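Local coordinates for protein TqaA (Penicillium aethiopicum, PDB 5DLK) that is a nonribosomal peptide synthetase whose terminal condensation-type domain, modelled here in a mutant form, probably closes the finished peptide into a macrocycle, at residues A[60-65]-A[148-153]; A[71-76]-A[131-136]; A[101-106]-A[110-115]. One frame throughout, in Å; residues are numbered along the deposited sequence.

Interaction 1. Residues A[60-65]-A[148-153]; sequences VFIKRG and LNVLGG
Ile-62, near the end of helix 56-63, pushes its two branches against different residues of the loop 148-153. The closer meeting is with Leu-151: methyl CG2 of Ile-62 sits 3.8 Å from CG of Leu-151 and nearly as close to both of that residue's methyls, so it faces the fork of the leucine. CG1 of Ile-62 lies beside the backbone N (chi1 -68°), which turns the other branch towards Val-150; there CD1 of Ile-62 stands 4.2 Å from CG1 of Val-150, the two side chains crossing at about a right angle. No hydrogen bond spans the segments. Two overlapping type I turns, from Asn-149 to Gly-152 and from Val-150 to Gly-153, fold the loop back on itself, with Val-150 and Leu-151 at the bend, where both meet Ile-62.

Away from this small apolar patch the fit is slacker. Gly-65 O merely comes within 4.3 Å of Leu-148 CD2, while Lys-63 and Asn-149 are turned to solvent. Gly-65, with its positive phi, closes the helix as the C-prime residue of a Schellman motif. Arg-64 reaches back along the helix, NH1 to Val-60 O at 2.9 Å, and pairs through NE with Glu-421.

The patch thus lies between helix 56-63, the loop joining helix 132-144 to strand 158-163, and strand 100-105, whose Phe-102 touches Ile-62, Val-150 and Leu-151 alike.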
loop_
_atom_site.group_PDB
_atom_site.type_symbol
_atom_site.label_atom_id
_atom_site.label_comp_id
_atom_site.label_asym_id
_atom_site.label_seq_id
_atom_site.Cartn_x
_atom_site.Cartn_y
_atom_site.Cartn_z
ATOM N N VAL A 60 7.908 -0.185 5.746
ATOM C CA VAL A 60 8.115 0.837 4.712
ATOM C C VAL A 60 7.134 1.978 4.909
ATOM O O VAL A 60 7.512 3.156 4.938
ATOM C CB VAL A 60 7.941 0.257 3.285
ATOM C CG1 VAL A 60 7.721 1.376 2.244
ATOM C CG2 VAL A 60 9.142 -0.592 2.924
ATOM N N PHE A 61 5.864 1.627 5.053
ATOM C CA PHE A 61 4.836 2.659 5.179
ATOM C C PHE A 61 4.944 3.412 6.500
ATOM O O PHE A 61 4.754 4.622 6.541
ATOM C CB PHE A 61 3.447 2.037 5.022
ATOM C CG PHE A 61 3.106 1.691 3.606
ATOM C CD1 PHE A 61 3.149 2.665 2.620
ATOM C CD2 PHE A 61 2.763 0.389 3.248
ATOM C CE1 PHE A 61 2.851 2.361 1.296
ATOM C CE2 PHE A 61 2.457 0.069 1.924
ATOM C CZ PHE A 61 2.505 1.069 0.938
ATOM N N ILE A 62 5.239 2.706 7.584
ATOM C CA ILE A 62 5.346 3.369 8.892
ATOM C C ILE A 62 6.493 4.376 8.917
ATOM O O ILE A 62 6.328 5.520 9.384
ATOM C CB ILE A 62 5.499 2.325 10.031
ATOM C CG1 ILE A 62 4.179 1.559 10.162
ATOM C CG2 ILE A 62 5.855 3.012 11.339
ATOM C CD1 ILE A 62 4.249 0.316 11.034
ATOM N N LYS A 63 7.637 3.989 8.347
ATOM C CA LYS A 63 8.795 4.867 8.331
ATOM C C LYS A 63 8.549 6.127 7.525
ATOM O O LYS A 63 9.206 7.144 7.740
ATOM C CB LYS A 63 10.019 4.154 7.739
ATOM C CG LYS A 63 10.732 3.182 8.654
ATOM C CD LYS A 63 12.021 2.730 7.930
ATOM C CE LYS A 63 12.790 1.663 8.681
ATOM N NZ LYS A 63 13.151 2.104 10.067
ATOM N N ARG A 64 7.617 6.044 6.583
ATOM C CA ARG A 64 7.303 7.162 5.702
ATOM C C ARG A 64 6.071 7.960 6.170
ATOM O O ARG A 64 5.557 8.839 5.449
ATOM C CB ARG A 64 7.114 6.638 4.279
ATOM C CG ARG A 64 8.481 6.255 3.645
ATOM C CD ARG A 64 8.369 5.260 2.501
ATOM N NE ARG A 64 9.714 4.881 2.037
ATOM C CZ ARG A 64 10.534 4.038 2.670
ATOM N NH1 ARG A 64 10.190 3.467 3.831
ATOM N NH2 ARG A 64 11.733 3.785 2.155
ATOM N N GLY A 65 5.611 7.659 7.382
ATOM C CA GLY A 65 4.520 8.427 7.977
ATOM C C GLY A 65 3.244 8.322 7.167
ATOM O O GLY A 65 2.475 9.289 7.074
ATOM N N LEU A 148 1.572 12.304 15.005
ATOM C CA LEU A 148 1.530 10.878 14.710
ATOM C C LEU A 148 2.821 10.219 15.167
ATOM O O LEU A 148 3.921 10.715 14.892
ATOM C CB LEU A 148 1.311 10.633 13.210
ATOM C CG LEU A 148 1.205 9.168 12.759
ATOM C CD1 LEU A 148 -0.039 8.508 13.302
ATOM C CD2 LEU A 148 1.243 9.076 11.229
ATOM N N ASN A 149 2.671 9.106 15.873
ATOM C CA ASN A 149 3.799 8.305 16.327
ATOM C C ASN A 149 3.378 6.840 16.415
ATOM O O ASN A 149 3.168 6.294 17.511
ATOM C CB ASN A 149 4.313 8.811 17.680
ATOM C CG ASN A 149 5.520 8.030 18.173
ATOM O OD1 ASN A 149 6.276 7.463 17.382
ATOM N ND2 ASN A 149 5.702 7.993 19.486
ATOM N N VAL A 150 3.239 6.215 15.244
ATOM C CA VAL A 150 2.679 4.884 15.146
ATOM C C VAL A 150 3.458 3.887 15.995
ATOM O O VAL A 150 2.861 3.027 16.637
ATOM C CB VAL A 150 2.633 4.401 13.671
ATOM C CG1 VAL A 150 2.258 2.924 13.591
ATOM C CG2 VAL A 150 1.638 5.250 12.877
ATOM N N LEU A 151 4.779 4.025 16.029
ATOM C CA LEU A 151 5.605 3.049 16.751
ATOM C C LEU A 151 5.595 3.289 18.262
ATOM O O LEU A 151 6.211 2.535 19.022
ATOM C CB LEU A 151 7.034 3.069 16.224
ATOM C CG LEU A 151 7.121 2.431 14.836
ATOM C CD1 LEU A 151 8.557 2.441 14.329
ATOM C CD2 LEU A 151 6.536 1.009 14.842
ATOM N N GLY A 152 4.880 4.323 18.690
ATOM C CA GLY A 152 4.646 4.546 20.112
ATOM C C GLY A 152 3.602 3.620 20.714
ATOM O O GLY A 152 3.443 3.558 21.944
ATOM N N GLY A 153 2.871 2.913 19.857
ATOM C CA GLY A 153 1.885 1.939 20.295
ATOM C C GLY A 153 0.424 2.365 20.294
ATOM O O GLY A 153 -0.460 1.530 20.445
#

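Interaction 2. Residues A[71-76]-A[131-136]; sequences NWTIKG and DPMEVC
Met-133 carries the whole contact on the helix side, laying its terminal methyl against two residues of strand 67-75. CE of Met-133 is 3.3 Å from OG1 of Thr-73 and 4.0 Å from CB of Asn-71, while SD stands 4.1 Å from ND2 of the same asparagine. Met-133 and Asn-71 cross at about a right angle; towards Thr-73 the approach is slanting. No hydrogen bond joins the segments, and the meeting of CE with the hydroxyl is a close van der Waals touch.

The methionine side chain leaves the helix with CG anti to the main-chain N (chi1 -173°), then bends twice, at chi2 and chi3, which brings CE onto the strand. Asn-71 and Thr-73 are alternate residues on one face of the sheet and both meet it. Asn-71 is buried, and its OD1 is engaged by Ser-69 OG, which holds the amide oxygen while CB and ND2 face the methionine.

Further out, Asp-131 starts the helix as its N-cap. OD2 accepts from Glu-134 N at 2.8 Å, on the anti side and 25° out of the carboxylate plane. In the first turn Pro-132, Val-135 and Cys-136 rest on Val-162 of strand 158-163, and Met-133 also touches Ser-411 of strand 407-415. Trp-72, on the other face of the strand, meets Phe-190 and Tyr-410 edge-to-face.

Helix 132-144 thus covers one face of a mixed five-stranded sheet while helix 186-197 lies against the other, the layered alpha/beta build of the CoA-dependent acyltransferase fold to which condensation domains belong.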
loop_
_atom_site.group_PDB
_atom_site.type_symbol
_atom_site.label_atom_id
_atom_site.label_comp_id
_atom_site.label_asym_id
_atom_site.label_seq_id
_atom_site.Cartn_x
_atom_site.Cartn_y
_atom_site.Cartn_z
ATOM N N ASN A 71 -12.747 10.135 4.521
ATOM C CA ASN A 71 -13.783 11.068 4.980
ATOM C C ASN A 71 -15.089 10.893 4.227
ATOM O O ASN A 71 -15.120 10.951 3.001
ATOM C CB ASN A 71 -13.307 12.502 4.815
ATOM C CG ASN A 71 -11.975 12.743 5.465
ATOM O OD1 ASN A 71 -11.635 12.100 6.459
ATOM N ND2 ASN A 71 -11.199 13.669 4.904
ATOM N N TRP A 72 -16.173 10.700 4.968
ATOM C CA TRP A 72 -17.473 10.485 4.363
ATOM C C TRP A 72 -18.438 11.588 4.776
ATOM O O TRP A 72 -18.801 11.672 5.941
ATOM C CB TRP A 72 -18.023 9.132 4.776
ATOM C CG TRP A 72 -17.161 7.995 4.306
ATOM C CD1 TRP A 72 -16.253 7.286 5.043
ATOM C CD2 TRP A 72 -17.109 7.472 2.982
ATOM N NE1 TRP A 72 -15.650 6.331 4.252
ATOM C CE2 TRP A 72 -16.160 6.427 2.981
ATOM C CE3 TRP A 72 -17.782 7.779 1.792
ATOM C CZ2 TRP A 72 -15.879 5.680 1.842
ATOM C CZ3 TRP A 72 -17.491 7.037 0.658
ATOM C CH2 TRP A 72 -16.545 6.004 0.693
ATOM N N THR A 73 -18.845 12.420 3.825
ATOM C CA THR A 73 -19.809 13.480 4.113
ATOM C C THR A 73 -21.204 12.927 3.856
ATOM O O THR A 73 -21.536 12.561 2.730
ATOM C CB THR A 73 -19.570 14.732 3.256
ATOM O OG1 THR A 73 -18.227 15.190 3.435
ATOM C CG2 THR A 73 -20.534 15.858 3.656
ATOM N N ILE A 74 -22.009 12.873 4.914
ATOM C CA ILE A 74 -23.314 12.221 4.883
ATOM C C ILE A 74 -24.414 13.272 5.053
ATOM O O ILE A 74 -24.419 13.995 6.042
ATOM C CB ILE A 74 -23.440 11.171 5.994
ATOM C CG1 ILE A 74 -22.267 10.176 5.942
ATOM C CG2 ILE A 74 -24.765 10.428 5.884
ATOM C CD1 ILE A 74 -22.212 9.232 7.128
ATOM N N LYS A 75 -25.326 13.361 4.089
ATOM C CA LYS A 75 -26.399 14.360 4.141
ATOM C C LYS A 75 -27.770 13.728 3.973
ATOM O O LYS A 75 -27.976 12.906 3.083
ATOM C CB LYS A 75 -26.198 15.429 3.070
ATOM C CG LYS A 75 -25.066 16.381 3.358
ATOM C CD LYS A 75 -24.825 17.317 2.191
ATOM C CE LYS A 75 -23.669 18.245 2.492
ATOM N NZ LYS A 75 -23.220 18.987 1.277
ATOM N N GLY A 76 -28.709 14.119 4.832
ATOM C CA GLY A 76 -30.076 13.640 4.726
ATOM C C GLY A 76 -30.740 13.483 6.075
ATOM O O GLY A 76 -30.107 13.665 7.113
ATOM N N ASP A 131 -18.689 24.633 9.183
ATOM C CA ASP A 131 -18.614 23.505 8.256
ATOM C C ASP A 131 -17.857 22.320 8.858
ATOM O O ASP A 131 -16.699 22.452 9.256
ATOM C CB ASP A 131 -17.959 23.915 6.938
ATOM C CG ASP A 131 -17.718 22.725 6.021
ATOM O OD1 ASP A 131 -18.675 22.254 5.374
ATOM O OD2 ASP A 131 -16.572 22.236 5.971
ATOM N N PRO A 132 -18.511 21.155 8.909
ATOM C CA PRO A 132 -17.936 19.976 9.561
ATOM C C PRO A 132 -16.615 19.540 8.917
ATOM O O PRO A 132 -15.726 19.106 9.633
ATOM C CB PRO A 132 -19.007 18.900 9.364
ATOM C CG PRO A 132 -20.236 19.628 8.987
ATOM C CD PRO A 132 -19.812 20.864 8.288
ATOM N N MET A 133 -16.484 19.666 7.599
ATOM C CA MET A 133 -15.237 19.245 6.959
ATOM C C MET A 133 -14.086 20.162 7.385
ATOM O O MET A 133 -12.971 19.693 7.619
ATOM C CB MET A 133 -15.363 19.221 5.432
ATOM C CG MET A 133 -14.126 18.619 4.736
ATOM S SD MET A 133 -13.781 16.890 5.154
ATOM C CE MET A 133 -15.128 16.044 4.333
ATOM N N GLU A 134 -14.366 21.457 7.529
ATOM C CA GLU A 134 -13.344 22.415 7.938
ATOM C C GLU A 134 -12.864 22.150 9.363
ATOM O O GLU A 134 -11.697 22.391 9.688
ATOM C CB GLU A 134 -13.863 23.855 7.812
ATOM C CG GLU A 134 -14.044 24.298 6.351
ATOM C CD GLU A 134 -14.698 25.664 6.225
ATOM O OE1 GLU A 134 -14.649 26.438 7.209
ATOM O OE2 GLU A 134 -15.253 25.958 5.138
ATOM N N VAL A 135 -13.762 21.676 10.219
ATOM C CA VAL A 135 -13.373 21.245 11.557
ATOM C C VAL A 135 -12.438 20.026 11.462
ATOM O O VAL A 135 -11.418 19.960 12.144
ATOM C CB VAL A 135 -14.603 20.887 12.411
ATOM C CG1 VAL A 135 -14.189 20.185 13.714
ATOM C CG2 VAL A 135 -15.420 22.154 12.693
ATOM N N CYS A 136 -12.819 19.065 10.634
ATOM C CA CYS A 136 -11.999 17.866 10.423
ATOM C C CYS A 136 -10.602 18.246 9.932
ATOM O O CYS A 136 -9.593 17.711 10.406
ATOM C CB CYS A 136 -12.657 16.924 9.419
ATOM S SG CYS A 136 -14.169 16.107 9.968
#

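Interaction 3. Residues A[101-106]-A[110-115]; sequences SFVEHE and IQLVLA
Phe-102 and Gln-111 lie side by side on one face of the two strands, pointing the same way, with ring and amide planes 37° apart. The ring approaches obliquely, CE2 of Phe-102 standing 3.8 Å from CB of Gln-111 and 3.9 Å from its OE1. The amide is held at both ends, OE1 by Gln-58 NE2 and NE2 by Pro-53 O. Replacing Phe-102 by an alanine removes the ring, which is likely to open a gap between the hairpin and both helix 56-63 and loop 148-153 and to rob Gln-111 of its flanking group.

The strands form an antiparallel beta hairpin, with strand 108-115 in the middle of a three-stranded sheet beside strand 47-53. Phe-102 with Gln-111 is a non-hydrogen-bonded pair; on either side come hydrogen-bonded ones, Ser-101 with Leu-112 and Val-103 with Ile-110, where Ile-110 N gives Val-103 O a nearly straight bond of 2.8 Å.

On the opposite face Val-103, Ile-110 and Leu-112 make an apolar patch. With CG1 wedged between its backbone N and carbonyl carbon (chi1 54°), Ile-110 leans across to Val-103: its CG1 is 3.6 Å from CG2 of Val-103, the two side chains crossing at a slant. That same Val-103 methyl meets CD1 of Leu-112 at 3.8 Å. Leu-32 of helix 29-38 packs against both Ile-110 and Leu-112.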
loop_
_atom_site.group_PDB
_atom_site.type_symbol
_atom_site.label_atom_id
_atom_site.label_comp_id
_atom_site.label_asym_id
_atom_site.label_seq_id
_atom_site.Cartn_x
_atom_site.Cartn_y
_atom_site.Cartn_z
ATOM N N SER A 101 -1.866 -2.596 17.377
ATOM C CA SER A 101 -0.961 -1.592 17.890
ATOM C C SER A 101 0.459 -1.964 17.447
ATOM O O SER A 101 0.807 -3.152 17.405
ATOM C CB SER A 101 -1.096 -1.538 19.426
ATOM O OG SER A 101 0.048 -1.013 20.063
ATOM N N PHE A 102 1.265 -0.967 17.093
ATOM C CA PHE A 102 2.622 -1.219 16.614
ATOM C C PHE A 102 3.635 -0.632 17.565
ATOM O O PHE A 102 3.525 0.527 17.962
ATOM C CB PHE A 102 2.849 -0.619 15.212
ATOM C CG PHE A 102 1.947 -1.172 14.163
ATOM C CD1 PHE A 102 0.675 -0.660 13.983
ATOM C CD2 PHE A 102 2.384 -2.191 13.321
ATOM C CE1 PHE A 102 -0.165 -1.180 13.006
ATOM C CE2 PHE A 102 1.561 -2.710 12.352
ATOM C CZ PHE A 102 0.281 -2.212 12.191
ATOM N N VAL A 103 4.633 -1.424 17.936
ATOM C CA VAL A 103 5.769 -0.862 18.647
ATOM C C VAL A 103 7.039 -1.482 18.108
ATOM O O VAL A 103 7.009 -2.455 17.357
ATOM C CB VAL A 103 5.714 -1.096 20.193
ATOM C CG1 VAL A 103 4.481 -0.458 20.810
ATOM C CG2 VAL A 103 5.765 -2.580 20.517
ATOM N N GLU A 104 8.156 -0.907 18.506
ATOM C CA GLU A 104 9.448 -1.406 18.119
ATOM C C GLU A 104 10.001 -2.243 19.266
ATOM O O GLU A 104 10.010 -1.790 20.394
ATOM C CB GLU A 104 10.379 -0.240 17.824
ATOM C CG GLU A 104 11.132 -0.278 16.524
ATOM C CD GLU A 104 11.818 1.046 16.234
ATOM O OE1 GLU A 104 12.210 1.752 17.188
ATOM O OE2 GLU A 104 11.947 1.403 15.048
ATOM N N HIS A 105 10.431 -3.472 18.983
ATOM C CA HIS A 105 11.604 -4.031 19.679
ATOM C C HIS A 105 12.711 -4.695 18.970
ATOM O O HIS A 105 12.594 -5.352 17.928
ATOM C CB HIS A 105 11.173 -4.873 20.827
ATOM C CG HIS A 105 11.453 -6.343 20.742
ATOM N ND1 HIS A 105 12.705 -6.926 20.781
ATOM C CD2 HIS A 105 10.546 -7.360 20.861
ATOM C CE1 HIS A 105 12.542 -8.241 20.743
ATOM N NE2 HIS A 105 11.242 -8.531 20.795
ATOM N N GLU A 106 13.798 -4.615 19.747
ATOM C CA GLU A 106 15.208 -4.832 19.389
ATOM C C GLU A 106 15.507 -4.040 18.183
ATOM O O GLU A 106 16.401 -4.368 17.421
ATOM C CB GLU A 106 15.552 -6.302 19.222
ATOM C CG GLU A 106 15.504 -7.120 20.504
ATOM C CD GLU A 106 15.383 -6.250 21.766
ATOM O OE1 GLU A 106 16.370 -5.568 22.131
ATOM O OE2 GLU A 106 14.271 -6.192 22.358
ATOM N N ILE A 110 6.969 -4.729 15.712
ATOM C CA ILE A 110 6.084 -5.843 15.982
ATOM C C ILE A 110 4.670 -5.328 16.028
ATOM O O ILE A 110 4.457 -4.146 16.287
ATOM C CB ILE A 110 6.421 -6.526 17.317
ATOM C CG1 ILE A 110 6.431 -5.487 18.425
ATOM C CG2 ILE A 110 7.788 -7.188 17.234
ATOM C CD1 ILE A 110 6.568 -6.079 19.828
ATOM N N GLN A 111 3.702 -6.192 15.772
ATOM C CA GLN A 111 2.329 -5.754 15.908
ATOM C C GLN A 111 1.613 -6.549 17.016
ATOM O O GLN A 111 1.737 -7.763 17.119
ATOM C CB GLN A 111 1.602 -5.840 14.559
ATOM C CG GLN A 111 1.538 -7.187 13.925
ATOM C CD GLN A 111 1.274 -7.129 12.411
ATOM O OE1 GLN A 111 0.377 -6.438 11.928
ATOM N NE2 GLN A 111 2.037 -7.911 11.666
ATOM N N LEU A 112 0.935 -5.812 17.890
ATOM C CA LEU A 112 0.148 -6.398 18.971
ATOM C C LEU A 112 -1.310 -6.367 18.556
ATOM O O LEU A 112 -1.885 -5.295 18.390
ATOM C CB LEU A 112 0.354 -5.628 20.281
ATOM C CG LEU A 112 1.685 -5.761 21.028
ATOM C CD1 LEU A 112 2.828 -5.031 20.326
ATOM C CD2 LEU A 112 1.551 -5.272 22.454
ATOM N N VAL A 113 -1.893 -7.539 18.356
ATOM C CA VAL A 113 -3.298 -7.636 18.028
ATOM C C VAL A 113 -4.073 -7.610 19.344
ATOM O O VAL A 113 -3.879 -8.467 20.191
ATOM C CB VAL A 113 -3.627 -8.913 17.253
ATOM C CG1 VAL A 113 -5.084 -8.910 16.824
ATOM C CG2 VAL A 113 -2.701 -9.055 16.026
ATOM N N LEU A 114 -4.930 -6.610 19.502
ATOM C CA LEU A 114 -5.739 -6.477 20.708
ATOM C C LEU A 114 -7.130 -7.080 20.531
ATOM O O LEU A 114 -7.673 -7.112 19.429
ATOM C CB LEU A 114 -5.863 -5.006 21.091
ATOM C CG LEU A 114 -4.553 -4.259 21.334
ATOM C CD1 LEU A 114 -4.812 -2.847 21.905
ATOM C CD2 LEU A 114 -3.623 -5.058 22.242
ATOM N N ALA A 115 -7.704 -7.555 21.637
ATOM C CA ALA A 115 -9.098 -7.970 21.673
ATOM C C ALA A 115 -9.751 -7.286 22.876
ATOM O O ALA A 115 -9.075 -6.580 23.633
ATOM C CB ALA A 115 -9.226 -9.493 21.770
#

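Interactions 1 and 3 share a neighbourhood, their centres 12 Å apart: Gly-153 O lies 2.6 Å from Ser-101 OG, a probable hydrogen bond, and Gly-153 CA packs on CG1 of Val-103. Loop 148-153 thereby bridges helix 56-63 and the hairpin. Interaction 3 is the buried one, sewn by main-chain bonds, with apolar packing on one face and a ring beside an amide on the other; interaction 1 is a surface contact, apolar and without any bond across. Interaction 2, partly buried, stands apart, about 13 Å from interaction 1 and 19 Å from interaction 3 at the nearest atoms, and sets one methionine against the polar side chains Asn-71 and Thr-73. Its strand follows directly after the helix of interaction 1.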